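Local structure of hydrogenase 2 maturation peptidase (Thaumarchaeota archaeon SCGC AB-539-E09, 5TTX) at residues Asp68-Ser82 with Glu122-Lys134. The protein probably acts as the endopeptidase that trims the large subunit of a nickel-iron hydrogenase during its maturation. Numbering follows the deposited sequence.
Sequences DSVELEGPPGRLSKS and EVTLIGCIPRSLK
Strand 122-128 is held on both flanks by one continuous segment, 68-82, at the antiparallel border of the mixed five-stranded sheet of this hydrogenase maturation protease. On one flank D68 and S69, ending strand 63-69, pair with it in parallel; on the other, strand 79-82 returns antiparallel at 163°, and the loop between passes round the strand's C-terminal end. The principle is that an inner strand spends its backbone N-H and C=O groups on both neighbours, while its side chains turn to the two faces of the sheet. L79 CD2 lies 3.7 Å from C128 CB on the face covered by helices 25-34 and 141-158, whereas on the other face D68 OD1 forms a salt bridge with R98 of the second subunit. G127 makes room here: V70 CG2 sits 3.7 Å from G127 CA, where a beta carbon would clash.

Beyond the strand, I129 fills the loop. Its CG1 stands anti to the carbonyl carbon (chi1 -60°) and chi2 is extended, which sends CD1 to within 3.5 Å of L72 O and alongside R78 CB, while CG2 packs against G74 O. Cut back to an alanine, this residue would probably leave a gap between L72 and R78 and let the loop shift. Two backbone bonds hold I129: its N donates to R78 O and its O accepts from G77 N at 2.8 Å, both partners belonging to the type II turn P75-R78. Next to it, the bent chain of E71 lays its carboxylate against P130, E71 CD lying 3.6 Å from P130 CG. On the parallel flank, one water joins S69 OG, 2.7 Å away, to C128 O, to which it donates.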
loop_
_atom_site.group_PDB
_atom_site.type_symbol
_atom_site.label_atom_id
_atom_site.label_comp_id
_atom_site.label_asym_id
_atom_site.label_seq_id
_atom_site.Cartn_x
_atom_site.Cartn_y
_atom_site.Cartn_z
ATOM N N ASP A 68 7.179 -34.968 -24.957
ATOM C CA ASP A 68 8.399 -34.487 -25.584
ATOM C C ASP A 68 9.491 -35.517 -25.371
ATOM O O ASP A 68 9.285 -36.559 -24.743
ATOM C CB ASP A 68 8.816 -33.110 -25.032
ATOM C CG ASP A 68 9.167 -33.146 -23.540
ATOM O OD1 ASP A 68 8.939 -34.173 -22.890
ATOM O OD2 ASP A 68 9.676 -32.142 -23.007
ATOM N N SER A 69 10.676 -35.186 -25.858
ATOM C CA SER A 69 11.846 -36.040 -25.722
ATOM C C SER A 69 12.784 -35.413 -24.692
ATOM O O SER A 69 13.023 -34.205 -24.723
ATOM C CB SER A 69 12.517 -36.225 -27.093
ATOM O OG SER A 69 13.730 -36.953 -27.008
ATOM N N VAL A 70 13.285 -36.220 -23.768
ATOM C CA VAL A 70 14.101 -35.731 -22.653
ATOM C C VAL A 70 15.292 -36.662 -22.459
ATOM O O VAL A 70 15.122 -37.876 -22.336
ATOM C CB VAL A 70 13.304 -35.648 -21.325
ATOM C CG1 VAL A 70 12.206 -34.610 -21.395
ATOM C CG2 VAL A 70 12.712 -37.006 -20.964
ATOM N N GLU A 71 16.488 -36.100 -22.356
ATOM C CA GLU A 71 17.635 -36.920 -21.988
ATOM C C GLU A 71 17.725 -37.045 -20.465
ATOM O O GLU A 71 18.080 -36.099 -19.768
ATOM C CB GLU A 71 18.917 -36.356 -22.601
ATOM C CG GLU A 71 18.985 -36.667 -24.115
ATOM C CD GLU A 71 19.564 -38.069 -24.455
ATOM O OE1 GLU A 71 20.154 -38.183 -25.576
ATOM O OE2 GLU A 71 19.445 -39.030 -23.617
ATOM N N LEU A 72 17.419 -38.228 -19.962
ATOM C CA LEU A 72 17.546 -38.603 -18.566
ATOM C C LEU A 72 18.413 -39.842 -18.501
ATOM O O LEU A 72 18.676 -40.483 -19.521
ATOM C CB LEU A 72 16.162 -38.904 -17.953
ATOM C CG LEU A 72 15.208 -37.724 -18.079
ATOM C CD1 LEU A 72 13.832 -38.126 -17.645
ATOM C CD2 LEU A 72 15.749 -36.501 -17.237
ATOM N N GLU A 73 18.846 -40.202 -17.298
ATOM C CA GLU A 73 19.498 -41.492 -17.135
ATOM C C GLU A 73 18.497 -42.597 -17.429
ATOM O O GLU A 73 17.379 -42.588 -16.916
ATOM C CB GLU A 73 20.053 -41.664 -15.727
ATOM C CG GLU A 73 20.935 -40.549 -15.246
ATOM C CD GLU A 73 21.816 -41.003 -14.099
ATOM O OE1 GLU A 73 22.798 -40.295 -13.775
ATOM O OE2 GLU A 73 21.533 -42.086 -13.538
ATOM N N GLY A 74 18.900 -43.547 -18.261
ATOM C CA GLY A 74 18.047 -44.653 -18.606
ATOM C C GLY A 74 18.134 -44.958 -20.073
ATOM O O GLY A 74 18.658 -44.165 -20.864
ATOM N N PRO A 75 17.603 -46.108 -20.472
ATOM C CA PRO A 75 17.766 -46.567 -21.852
ATOM C C PRO A 75 16.784 -45.879 -22.780
ATOM O O PRO A 75 15.739 -45.371 -22.341
ATOM C CB PRO A 75 17.471 -48.072 -21.753
ATOM C CG PRO A 75 16.388 -48.133 -20.720
ATOM C CD PRO A 75 16.728 -47.017 -19.697
ATOM N N PRO A 76 17.087 -45.855 -24.076
ATOM C CA PRO A 76 16.133 -45.319 -25.057
ATOM C C PRO A 76 14.770 -45.989 -24.932
ATOM O O PRO A 76 14.662 -47.199 -24.698
ATOM C CB PRO A 76 16.803 -45.633 -26.399
ATOM C CG PRO A 76 18.278 -45.644 -26.088
ATOM C CD PRO A 76 18.375 -46.242 -24.685
ATOM N N GLY A 77 13.718 -45.187 -25.077
ATOM C CA GLY A 77 12.354 -45.667 -24.937
ATOM C C GLY A 77 11.828 -45.675 -23.511
ATOM O O GLY A 77 10.659 -45.985 -23.306
ATOM N N ARG A 78 12.663 -45.398 -22.514
ATOM C CA ARG A 78 12.150 -45.191 -21.167
ATOM C C ARG A 78 11.255 -43.948 -21.131
ATOM O O ARG A 78 11.560 -42.916 -21.737
ATOM C CB ARG A 78 13.329 -45.055 -20.189
ATOM C CG ARG A 78 12.978 -44.699 -18.777
ATOM C CD ARG A 78 12.266 -45.824 -18.047
ATOM N NE ARG A 78 13.013 -47.078 -18.061
ATOM C CZ ARG A 78 14.097 -47.357 -17.338
ATOM N NH1 ARG A 78 14.665 -48.552 -17.458
ATOM N NH2 ARG A 78 14.618 -46.464 -16.502
ATOM N N LEU A 79 10.127 -44.059 -20.450
ATOM C CA LEU A 79 9.179 -42.961 -20.317
ATOM C C LEU A 79 9.248 -42.382 -18.912
ATOM O O LEU A 79 9.573 -43.081 -17.949
ATOM C CB LEU A 79 7.733 -43.402 -20.615
ATOM C CG LEU A 79 7.396 -43.684 -22.082
ATOM C CD1 LEU A 79 5.896 -44.092 -22.248
ATOM C CD2 LEU A 79 7.758 -42.494 -22.969
ATOM N N SER A 80 8.914 -41.101 -18.805
ATOM C CA SER A 80 9.027 -40.348 -17.559
ATOM C C SER A 80 7.816 -39.437 -17.445
ATOM O O SER A 80 7.624 -38.552 -18.286
ATOM C CB SER A 80 10.310 -39.516 -17.544
ATOM O OG SER A 80 10.713 -39.272 -16.226
ATOM N N LYS A 81 7.008 -39.632 -16.415
ATOM C CA LYS A 81 5.827 -38.808 -16.210
ATOM C C LYS A 81 6.090 -37.870 -15.044
ATOM O O LYS A 81 6.557 -38.301 -13.988
ATOM C CB LYS A 81 4.585 -39.667 -15.941
ATOM C CG LYS A 81 3.294 -38.861 -15.758
ATOM C CD LYS A 81 2.082 -39.779 -15.612
ATOM C CE LYS A 81 2.375 -40.921 -14.653
ATOM N NZ LYS A 81 1.774 -40.672 -13.312
ATOM N N SER A 82 5.787 -36.598 -15.225
ATOM C CA SER A 82 5.934 -35.643 -14.145
ATOM C C SER A 82 4.761 -34.679 -14.177
ATOM O O SER A 82 4.002 -34.597 -15.149
ATOM C CB SER A 82 7.270 -34.872 -14.246
ATOM O OG SER A 82 7.417 -34.306 -15.528
ATOM N N GLU A 122 -4.155 -28.496 -14.030
ATOM C CA GLU A 122 -3.836 -29.898 -14.315
ATOM C C GLU A 122 -2.833 -29.975 -15.468
ATOM O O GLU A 122 -3.221 -29.933 -16.640
ATOM C CB GLU A 122 -5.111 -30.671 -14.635
ATOM C CG GLU A 122 -6.125 -30.606 -13.536
ATOM C CD GLU A 122 -6.102 -31.836 -12.661
ATOM O OE1 GLU A 122 -6.169 -32.952 -13.216
ATOM O OE2 GLU A 122 -6.007 -31.688 -11.424
ATOM N N VAL A 123 -1.549 -30.116 -15.126
ATOM C CA VAL A 123 -0.441 -30.133 -16.088
ATOM C C VAL A 123 0.401 -31.386 -15.857
ATOM O O VAL A 123 0.916 -31.602 -14.753
ATOM C CB VAL A 123 0.436 -28.872 -15.987
ATOM C CG1 VAL A 123 1.584 -28.921 -17.016
ATOM C CG2 VAL A 123 -0.402 -27.628 -16.203
ATOM N N THR A 124 0.568 -32.183 -16.911
ATOM C CA THR A 124 1.241 -33.479 -16.891
ATOM C C THR A 124 2.256 -33.504 -18.040
ATOM O O THR A 124 1.973 -33.025 -19.142
ATOM C CB THR A 124 0.246 -34.643 -17.028
ATOM O OG1 THR A 124 -0.520 -34.780 -15.833
ATOM C CG2 THR A 124 0.961 -36.000 -17.292
ATOM N N LEU A 125 3.451 -34.028 -17.775
ATOM C CA LEU A 125 4.506 -34.056 -18.781
ATOM C C LEU A 125 5.000 -35.486 -18.883
ATOM O O LEU A 125 5.287 -36.123 -17.863
ATOM C CB LEU A 125 5.672 -33.113 -18.464
ATOM C CG LEU A 125 5.391 -31.620 -18.449
ATOM C CD1 LEU A 125 5.184 -31.139 -16.994
ATOM C CD2 LEU A 125 6.515 -30.896 -19.095
ATOM N N ILE A 126 5.027 -35.993 -20.110
ATOM C CA ILE A 126 5.498 -37.330 -20.412
ATOM C C ILE A 126 6.696 -37.176 -21.337
ATOM O O ILE A 126 6.554 -36.749 -22.497
ATOM C CB ILE A 126 4.395 -38.180 -21.056
ATOM C CG1 ILE A 126 3.276 -38.445 -20.028
ATOM C CG2 ILE A 126 4.978 -39.461 -21.619
ATOM C CD1 ILE A 126 1.978 -38.946 -20.660
ATOM N N GLY A 127 7.878 -37.494 -20.824
ATOM C CA GLY A 127 9.102 -37.419 -21.594
ATOM C C GLY A 127 9.549 -38.817 -21.972
ATOM O O GLY A 127 9.292 -39.783 -21.240
ATOM N N CYS A 128 10.229 -38.912 -23.116
ATOM C CA CYS A 128 10.780 -40.153 -23.638
ATOM C C CYS A 128 12.283 -40.018 -23.848
ATOM O O CYS A 128 12.740 -39.066 -24.486
ATOM C CB CYS A 128 10.115 -40.519 -24.968
ATOM S SG CYS A 128 10.825 -41.998 -25.692
ATOM N N ILE A 129 13.059 -40.951 -23.302
ATOM C CA ILE A 129 14.501 -40.918 -23.534
ATOM C C ILE A 129 14.759 -41.349 -24.970
ATOM O O ILE A 129 14.341 -42.442 -25.351
ATOM C CB ILE A 129 15.261 -41.822 -22.570
ATOM C CG1 ILE A 129 14.992 -41.375 -21.125
ATOM C CG2 ILE A 129 16.783 -41.815 -22.916
ATOM C CD1 ILE A 129 15.712 -42.224 -20.088
ATOM N N PRO A 130 15.423 -40.536 -25.789
ATOM C CA PRO A 130 15.653 -40.911 -27.184
ATOM C C PRO A 130 16.781 -41.914 -27.316
ATOM O O PRO A 130 17.580 -42.140 -26.399
ATOM C CB PRO A 130 16.055 -39.590 -27.837
ATOM C CG PRO A 130 16.876 -38.932 -26.752
ATOM C CD PRO A 130 16.073 -39.250 -25.463
ATOM N N ARG A 131 16.829 -42.526 -28.491
ATOM C CA ARG A 131 18.044 -43.206 -28.880
ATOM C C ARG A 131 18.946 -42.260 -29.640
ATOM O O ARG A 131 20.132 -42.127 -29.332
ATOM C CB ARG A 131 17.745 -44.420 -29.767
ATOM C CG ARG A 131 19.043 -45.056 -30.270
ATOM C CD ARG A 131 18.834 -46.032 -31.445
ATOM N NE ARG A 131 20.128 -46.540 -31.879
ATOM C CZ ARG A 131 20.328 -47.313 -32.955
ATOM N NH1 ARG A 131 19.315 -47.677 -33.719
ATOM N NH2 ARG A 131 21.558 -47.719 -33.261
ATOM N N SER A 132 18.386 -41.588 -30.632
ATOM C CA SER A 132 19.175 -40.714 -31.473
ATOM C C SER A 132 18.344 -39.510 -31.895
ATOM O O SER A 132 17.161 -39.635 -32.257
ATOM C CB SER A 132 19.677 -41.490 -32.700
ATOM O OG SER A 132 20.014 -40.590 -33.714
ATOM N N LEU A 133 18.988 -38.346 -31.843
ATOM C CA LEU A 133 18.432 -37.073 -32.285
ATOM C C LEU A 133 19.076 -36.606 -33.579
ATOM O O LEU A 133 18.860 -35.465 -34.002
ATOM C CB LEU A 133 18.614 -36.010 -31.194
ATOM C CG LEU A 133 17.991 -36.408 -29.844
ATOM C CD1 LEU A 133 18.525 -35.556 -28.643
ATOM C CD2 LEU A 133 16.446 -36.391 -29.915
ATOM N N LYS A 134 19.905 -37.447 -34.184
ATOM C CA LYS A 134 20.476 -37.121 -35.474
ATOM C C LYS A 134 19.349 -36.888 -36.485
ATOM O O LYS A 134 18.246 -37.429 -36.333
ATOM C CB LYS A 134 21.402 -38.243 -35.938
ATOM C CG LYS A 134 22.760 -38.259 -35.209
ATOM C CD LYS A 134 23.688 -39.349 -35.774
ATOM C CE LYS A 134 23.137 -40.770 -35.514
ATOM N NZ LYS A 134 22.984 -41.168 -34.061
HETATM O O HOH W 1 12.602 -39.355 -27.469
HETATM O O HOH W 2 19.854 -41.396 -24.843
HETATM O O HOH W 3 20.142 -39.438 -28.182
#